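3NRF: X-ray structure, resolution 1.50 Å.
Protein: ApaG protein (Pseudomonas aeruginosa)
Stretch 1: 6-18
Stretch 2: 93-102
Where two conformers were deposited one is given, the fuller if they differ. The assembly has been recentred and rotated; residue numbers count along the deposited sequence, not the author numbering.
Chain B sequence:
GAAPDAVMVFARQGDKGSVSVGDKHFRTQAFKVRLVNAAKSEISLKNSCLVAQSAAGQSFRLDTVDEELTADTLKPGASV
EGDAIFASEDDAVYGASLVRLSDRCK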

ATOM      1  N   ALA B   6       1.421 -33.420   0.620  1.00 47.50           N
ATOM      2  CA  ALA B   6       2.017 -32.425   1.497  1.00 41.87           C
ATOM      3  C   ALA B   6       1.037 -31.294   1.852  1.00 37.56           C
ATOM      4  O   ALA B   6      -0.096 -31.191   1.344  1.00 34.22           O
ATOM      5  CB  ALA B   6       3.246 -31.850   0.842  1.00 34.23           C
ATOM      6  N   VAL B   7       1.488 -30.442   2.751  1.00 27.52           N
ATOM      7  CA  VAL B   7       0.691 -29.309   3.185  1.00 24.30           C
ATOM      8  C   VAL B   7       0.886 -28.133   2.226  1.00 26.63           C
ATOM      9  O   VAL B   7       2.008 -27.738   1.862  1.00 28.02           O
ATOM     10  CB  VAL B   7       1.005 -28.939   4.658  1.00 23.56           C
ATOM     11  CG1 VAL B   7       0.239 -27.674   5.117  1.00 21.07           C
ATOM     12  CG2 VAL B   7       0.684 -30.137   5.581  1.00 29.88           C
HETATM   13  N   MSE B   8      -0.239 -27.577   1.812  1.00 22.89           N
HETATM   14  CA  MSE B   8      -0.259 -26.411   0.945  1.00 21.42           C
HETATM   15  C   MSE B   8      -0.362 -25.192   1.849  1.00 21.51           C
HETATM   16  O   MSE B   8      -1.147 -25.152   2.819  1.00 21.46           O
HETATM   17  CB  MSE B   8      -1.433 -26.461   0.021  1.00 23.12           C
HETATM   18  CG  MSE B   8      -1.520 -27.733  -0.701  1.00 25.30           C
HETATM   19 SE   MSE B   8      -2.938 -27.723  -2.022  0.75 29.67          SE
HETATM   20  CE  MSE B   8      -2.459 -26.144  -2.989  1.00 26.74           C
ATOM     21  N   VAL B   9       0.456 -24.196   1.557  1.00 15.88           N
ATOM     22  CA  VAL B   9       0.505 -22.984   2.309  1.00 14.70           C
ATOM     23  C   VAL B   9       0.087 -21.802   1.463  1.00 17.64           C
ATOM     24  O   VAL B   9       0.781 -21.414   0.516  1.00 16.68           O
ATOM     25  CB  VAL B   9       1.965 -22.679   2.820  1.00 15.75           C
ATOM     26  CG1 VAL B   9       1.995 -21.438   3.677  1.00 13.02           C
ATOM     27  CG2 VAL B   9       2.481 -23.909   3.603  1.00 18.13           C
ATOM     28  N   PHE B  10      -1.033 -21.201   1.837  1.00 17.42           N
ATOM     29  CA  PHE B  10      -1.572 -20.043   1.130  1.00 16.40           C
ATOM     30  C   PHE B  10      -1.367 -18.854   1.992  1.00 20.13           C
ATOM     31  O   PHE B  10      -1.689 -18.888   3.177  1.00 21.92           O
ATOM     32  CB  PHE B  10      -3.086 -20.210   0.876  1.00 18.27           C
ATOM     33  CG  PHE B  10      -3.449 -21.373   0.003  1.00 17.03           C
ATOM     34  CD1 PHE B  10      -3.565 -22.649   0.508  1.00 19.24           C
ATOM     35  CD2 PHE B  10      -3.710 -21.164  -1.359  1.00 18.43           C
ATOM     36  CE1 PHE B  10      -3.926 -23.699  -0.328  1.00 22.57           C
ATOM     37  CE2 PHE B  10      -4.062 -22.188  -2.176  1.00 20.47           C
ATOM     38  CZ  PHE B  10      -4.163 -23.464  -1.668  1.00 24.48           C
ATOM     39  N   ALA B  11      -0.889 -17.769   1.428  1.00 16.37           N
ATOM     40  CA  ALA B  11      -0.640 -16.571   2.197  1.00 15.76           C
ATOM     41  C   ALA B  11      -1.028 -15.314   1.486  1.00 19.55           C
ATOM     42  O   ALA B  11      -0.859 -15.207   0.280  1.00 21.11           O
ATOM     43  CB  ALA B  11       0.841 -16.503   2.615  1.00 14.51           C
ATOM     44  N   ARG B  12      -1.555 -14.352   2.236  1.00 18.16           N
ATOM     45  CA  ARG B  12      -1.943 -13.066   1.682  1.00 17.24           C
ATOM     46  C   ARG B  12      -1.259 -11.979   2.491  1.00 15.16           C
ATOM     47  O   ARG B  12      -1.330 -11.998   3.740  1.00 17.33           O
ATOM     48  CB  ARG B  12      -3.473 -12.892   1.794  1.00 24.49           C
ATOM     49  CG  ARG B  12      -4.009 -11.583   1.254  1.00 30.88           C
ATOM     50  CD  ARG B  12      -5.561 -11.518   1.446  1.00 32.81           C
ATOM     51  NE  ARG B  12      -5.909 -11.369   2.861  1.00 38.10           N
ATOM     52  N   GLN B  13      -0.573 -11.045   1.828  1.00 16.57           N
ATOM     53  CA  GLN B  13       0.139  -9.994   2.548  0.67 14.33           C
ATOM     54  C   GLN B  13      -0.834  -9.042   3.221  1.00 22.23           C
ATOM     55  O   GLN B  13      -1.820  -8.605   2.621  1.00 20.12           O
ATOM     56  CB  GLN B  13       1.055  -9.165   1.656  0.67 19.45           C
ATOM     57  CG  GLN B  13       2.208  -9.927   1.067  0.67 14.19           C
ATOM     58  CD  GLN B  13       3.195  -9.015   0.370  0.67 21.21           C
ATOM     59  OE1 GLN B  13       2.878  -7.878   0.011  0.67 22.47           O
ATOM     60  NE2 GLN B  13       4.408  -9.514   0.173  0.67 26.31           N
ATOM     61  N   GLY B  14      -0.542  -8.752   4.484  1.00 19.45           N
ATOM     62  CA  GLY B  14      -1.315  -7.836   5.300  1.00 22.25           C
ATOM     63  C   GLY B  14      -0.580  -6.550   5.627  1.00 19.74           C
ATOM     64  O   GLY B  14       0.223  -6.026   4.847  1.00 20.87           O
ATOM     65  N   ASP B  15      -0.796  -6.064   6.871  1.00 20.68           N
ATOM     66  CA  ASP B  15      -0.264  -4.783   7.276  1.00 20.35           C
ATOM     67  C   ASP B  15       1.270  -4.770   7.586  1.00 16.93           C
ATOM     68  O   ASP B  15       1.862  -5.780   7.992  1.00 19.97           O
ATOM     69  CB  ASP B  15      -0.964  -4.302   8.567  1.00 27.89           C
ATOM     70  CG  ASP B  15      -2.435  -3.974   8.389  1.00 32.53           C
ATOM     71  OD1 ASP B  15      -2.899  -3.813   7.244  1.00 32.67           O
ATOM     72  OD2 ASP B  15      -3.105  -3.855   9.446  1.00 36.00           O
ATOM     73  N   LYS B  16       1.853  -3.582   7.398  0.50 19.42           N
ATOM     74  CA  LYS B  16       3.268  -3.273   7.641  0.50 18.53           C
ATOM     75  C   LYS B  16       3.414  -2.390   8.882  0.50 15.32           C
ATOM     76  O   LYS B  16       2.783  -1.296   8.981  0.50 15.55           O
ATOM     77  CB  LYS B  16       3.874  -2.527   6.457  0.50 17.52           C
ATOM     78  CG  LYS B  16       3.880  -3.320   5.153  0.50 20.15           C
ATOM     79  CD  LYS B  16       4.478  -2.534   3.981  0.50 19.87           C
ATOM     80  CE  LYS B  16       4.025  -3.108   2.608  0.50 24.94           C
ATOM     81  NZ  LYS B  16       4.219  -4.597   2.455  0.50 18.66           N
ATOM     82  N   GLY B  17       4.324  -2.804   9.774  1.00 16.59           N
ATOM     83  CA  GLY B  17       4.493  -2.121  11.020  1.00 18.64           C
ATOM     84  C   GLY B  17       5.924  -2.102  11.488  1.00 13.32           C
ATOM     85  O   GLY B  17       6.862  -2.430  10.773  1.00 15.00           O
ATOM     86  N   SER B  18       6.045  -1.657  12.722  1.00 13.49           N
ATOM     87  CA  SER B  18       7.344  -1.621  13.356  1.00 11.29           C
ATOM     88  C   SER B  18       7.217  -1.759  14.856  1.00 10.62           C
ATOM     89  O   SER B  18       6.178  -1.434  15.455  1.00 12.15           O
ATOM     90  CB  SER B  18       8.137  -0.345  12.997  1.00 12.86           C
ATOM     91  OG  SER B  18       7.528   0.826  13.515  1.00 13.63           O
ATOM     92  N   VAL B  93      12.054  -7.364   5.279  1.00 13.50           N
ATOM     93  CA  VAL B  93      10.866  -8.186   5.390  1.00 14.75           C
ATOM     94  C   VAL B  93       9.758  -7.743   4.460  1.00 18.83           C
ATOM     95  O   VAL B  93       8.871  -8.528   4.126  1.00 18.99           O
ATOM     96  CB  VAL B  93      10.393  -8.313   6.828  1.00 13.72           C
ATOM     97  CG1 VAL B  93       9.750  -6.967   7.323  1.00 14.85           C
ATOM     98  CG2 VAL B  93       9.459  -9.465   7.022  1.00 15.87           C
ATOM     99  N   TYR B  94       9.786  -6.468   4.044  1.00 17.68           N
ATOM    100  CA  TYR B  94       8.774  -5.980   3.114  1.00 21.28           C
ATOM    101  C   TYR B  94       8.881  -6.592   1.764  1.00 28.46           C
ATOM    102  O   TYR B  94       7.872  -6.567   0.985  1.00 27.56           O
ATOM    103  CB  TYR B  94       8.842  -4.456   3.058  1.00 19.61           C
ATOM    104  CG  TYR B  94       8.514  -3.873   4.409  1.00 19.24           C
ATOM    105  CD1 TYR B  94       7.550  -4.439   5.252  1.00 20.62           C
ATOM    106  CD2 TYR B  94       9.123  -2.711   4.858  1.00 19.65           C
ATOM    107  CE1 TYR B  94       7.279  -3.942   6.466  1.00 21.25           C
ATOM    108  CE2 TYR B  94       8.790  -2.155   6.095  1.00 23.20           C
ATOM    109  CZ  TYR B  94       7.863  -2.781   6.913  1.00 21.27           C
ATOM    110  OH  TYR B  94       7.583  -2.165   8.138  1.00 28.12           O
ATOM    111  N   GLY B  95      10.067  -7.128   1.477  1.00 22.60           N
ATOM    112  CA  GLY B  95      10.337  -7.882   0.261  1.00 24.33           C
ATOM    113  C   GLY B  95      10.015  -9.376   0.381  1.00 20.51           C
ATOM    114  O   GLY B  95      10.299 -10.113  -0.569  1.00 23.45           O
ATOM    115  N   ALA B  96       9.495  -9.819   1.533  1.00 21.25           N
ATOM    116  CA  ALA B  96       9.075 -11.237   1.721  1.00 17.69           C
ATOM    117  C   ALA B  96       7.899 -11.458   0.748  1.00 19.53           C
ATOM    118  O   ALA B  96       6.914 -10.715   0.770  1.00 29.43           O
ATOM    119  CB  ALA B  96       8.658 -11.510   3.110  1.00 17.93           C
ATOM    120  N   SER B  97       8.007 -12.472  -0.072  1.00 16.80           N
ATOM    121  CA  SER B  97       7.032 -12.713  -1.123  1.00 19.73           C
ATOM    122  C   SER B  97       6.601 -14.174  -1.173  1.00 16.40           C
ATOM    123  O   SER B  97       5.954 -14.622  -2.101  1.00 16.89           O
ATOM    124  CB  SER B  97       7.610 -12.286  -2.460  1.00 18.91           C
ATOM    125  OG  SER B  97       8.793 -12.997  -2.816  1.00 16.44           O
ATOM    126  N   LEU B  98       6.972 -14.919  -0.150  1.00 14.57           N
ATOM    127  CA  LEU B  98       6.661 -16.348  -0.049  1.00 15.32           C
ATOM    128  C   LEU B  98       6.586 -16.728   1.408  1.00 16.02           C
ATOM    129  O   LEU B  98       7.438 -16.289   2.189  1.00 16.52           O
ATOM    130  CB  LEU B  98       7.738 -17.175  -0.747  1.00 16.73           C
ATOM    131  CG  LEU B  98       7.501 -18.669  -0.816  1.00 18.53           C
ATOM    132  CD1 LEU B  98       6.226 -19.001  -1.612  1.00 18.82           C
ATOM    133  CD2 LEU B  98       8.738 -19.310  -1.440  1.00 21.31           C
ATOM    134  N   VAL B  99       5.556 -17.473   1.783  1.00 15.29           N
ATOM    135  CA  VAL B  99       5.439 -18.119   3.083  1.00 13.22           C
ATOM    136  C   VAL B  99       5.464 -19.624   2.791  1.00 15.44           C
ATOM    137  O   VAL B  99       4.720 -20.173   1.952  1.00 14.63           O
ATOM    138  CB  VAL B  99       4.200 -17.707   3.887  1.00 13.60           C
ATOM    139  CG1 VAL B  99       4.189 -18.401   5.210  1.00 16.22           C
ATOM    140  CG2 VAL B  99       4.237 -16.186   4.084  1.00 18.49           C
ATOM    141  N   ARG B 100       6.340 -20.311   3.492  1.00 14.51           N
ATOM    142  CA  ARG B 100       6.475 -21.742   3.317  0.67 18.05           C
ATOM    143  C   ARG B 100       6.774 -22.432   4.643  1.00 16.93           C
ATOM    144  O   ARG B 100       6.996 -21.784   5.689  1.00 19.36           O
ATOM    145  CB  ARG B 100       7.526 -22.078   2.222  0.67 25.42           C
ATOM    146  CG  ARG B 100       8.909 -21.432   2.328  0.67 27.95           C
ATOM    147  CD  ARG B 100       9.828 -21.897   1.155  0.67 27.12           C
ATOM    148  NE  ARG B 100      10.114 -23.323   1.228  0.67 31.21           N
ATOM    149  CZ  ARG B 100      10.666 -24.077   0.267  0.67 29.06           C
ATOM    150  NH1 ARG B 100      10.996 -23.571  -0.928  0.67 25.70           N
ATOM    151  NH2 ARG B 100      10.863 -25.368   0.510  0.67 25.92           N
ATOM    152  N   LEU B 101       6.747 -23.750   4.598  1.00 18.19           N
ATOM    153  CA  LEU B 101       7.073 -24.545   5.769  1.00 17.55           C
ATOM    154  C   LEU B 101       8.571 -24.919   5.699  1.00 21.36           C
ATOM    155  O   LEU B 101       9.151 -25.036   4.610  1.00 22.25           O
ATOM    156  CB  LEU B 101       6.218 -25.776   5.828  1.00 21.76           C
ATOM    157  CG  LEU B 101       4.774 -25.595   6.294  1.00 21.12           C
ATOM    158  CD1 LEU B 101       4.040 -26.898   6.025  1.00 25.22           C
ATOM    159  CD2 LEU B 101       4.670 -25.237   7.791  1.00 24.49           C
ATOM    160  N   SER B 102       9.183 -25.048   6.882  1.00 18.57           N
ATOM    161  CA  SER B 102      10.591 -25.408   7.022  1.00 17.68           C
ATOM    162  C   SER B 102      10.707 -26.261   8.275  1.00 15.06           C
ATOM    163  O   SER B 102       9.871 -26.177   9.189  1.00 16.46           O
ATOM    164  CB  SER B 102      11.456 -24.173   7.232  1.00 23.32           C
ATOM    165  OG  SER B 102      12.823 -24.562   7.447  1.00 20.10           O
TER
HETATM  166  O   HOH W   1       2.593 -19.168   0.539  1.00 14.56           O
HETATM  167  O   HOH W   2       6.818  -8.165  -1.034  1.00 29.82           O

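Strand 7-18 and the strand that ends at Ser102 run 149° apart in their N-to-C directions, roughly antiparallel; together with the 3-10 segment 93-95 before the second strand, the two stretches bury 471 Å² between them. The strand axes come no nearer than 6.8 Å, and no direct backbone-to-backbone hydrogen bond links the two stretches, so side chains and water do most of the joining. Tyr94, Val9 and Val99 cover the most surface.

Tyr94 anchors one end. Its CA-to-CB bond points sideways, but with chi1 in the m well the end of the ring comes nearer strand 7-18, and its hydroxyl OH donates a hydrogen bond of 2.7 Å to the carbonyl O of Gly17. That acceptor lies at the ring edge, near the ring plane, where a phenol can readily direct its proton. Over one face of the ring passes the aliphatic part of Lys16: its CD sits 4.2 Å from the ring centroid, 23° off the normal, a CH-pi contact, while Lys16 CB comes within 3.7 Å of Tyr94 CE1. A long side chain suits this place, since its methylenes cover the ring while NZ is hydrogen-bonded elsewhere in the structure.

Farther along, Val9 and Val99 form the middle of an apolar patch. Both are buried, both point toward the opposite stretch and both adopt the t rotamer; their CG1 atoms meet at 4.0 Å, and Val9 CG1 also lies 3.5 Å from Val99 O. The other methyl of Val9, CG2, packs 3.9 Å from Leu101 CG, so the branched side chain touches two neighbours at once. Val99 likewise extends CG2 to Ala11 CB, at 3.7 Å, a close approach made by a single methyl group on the Ala11 side. Val7 continues the patch, its CB 3.9 Å from Leu101 CD1. The alternation of the strand sets this row: Val7, Val9 and Ala11 point toward the other stretch, whereas Met8 (a selenomethionine), Phe10 and Arg12 point away and make no contact with it.

Water completes the polar side. Water 1 donates to both Val9 O, at 2.9 Å, and Val99 O, at 2.7 Å, bridging two backbone carbonyls that cannot donate to each other. Between the valines and the tyrosine, Gln13 reaches across with its amide: NE2 lies 2.8 Å from Ala96 O and donates to water 2 at 3.0 Å, and that water in turn donates to Tyr94 O at 2.8 Å.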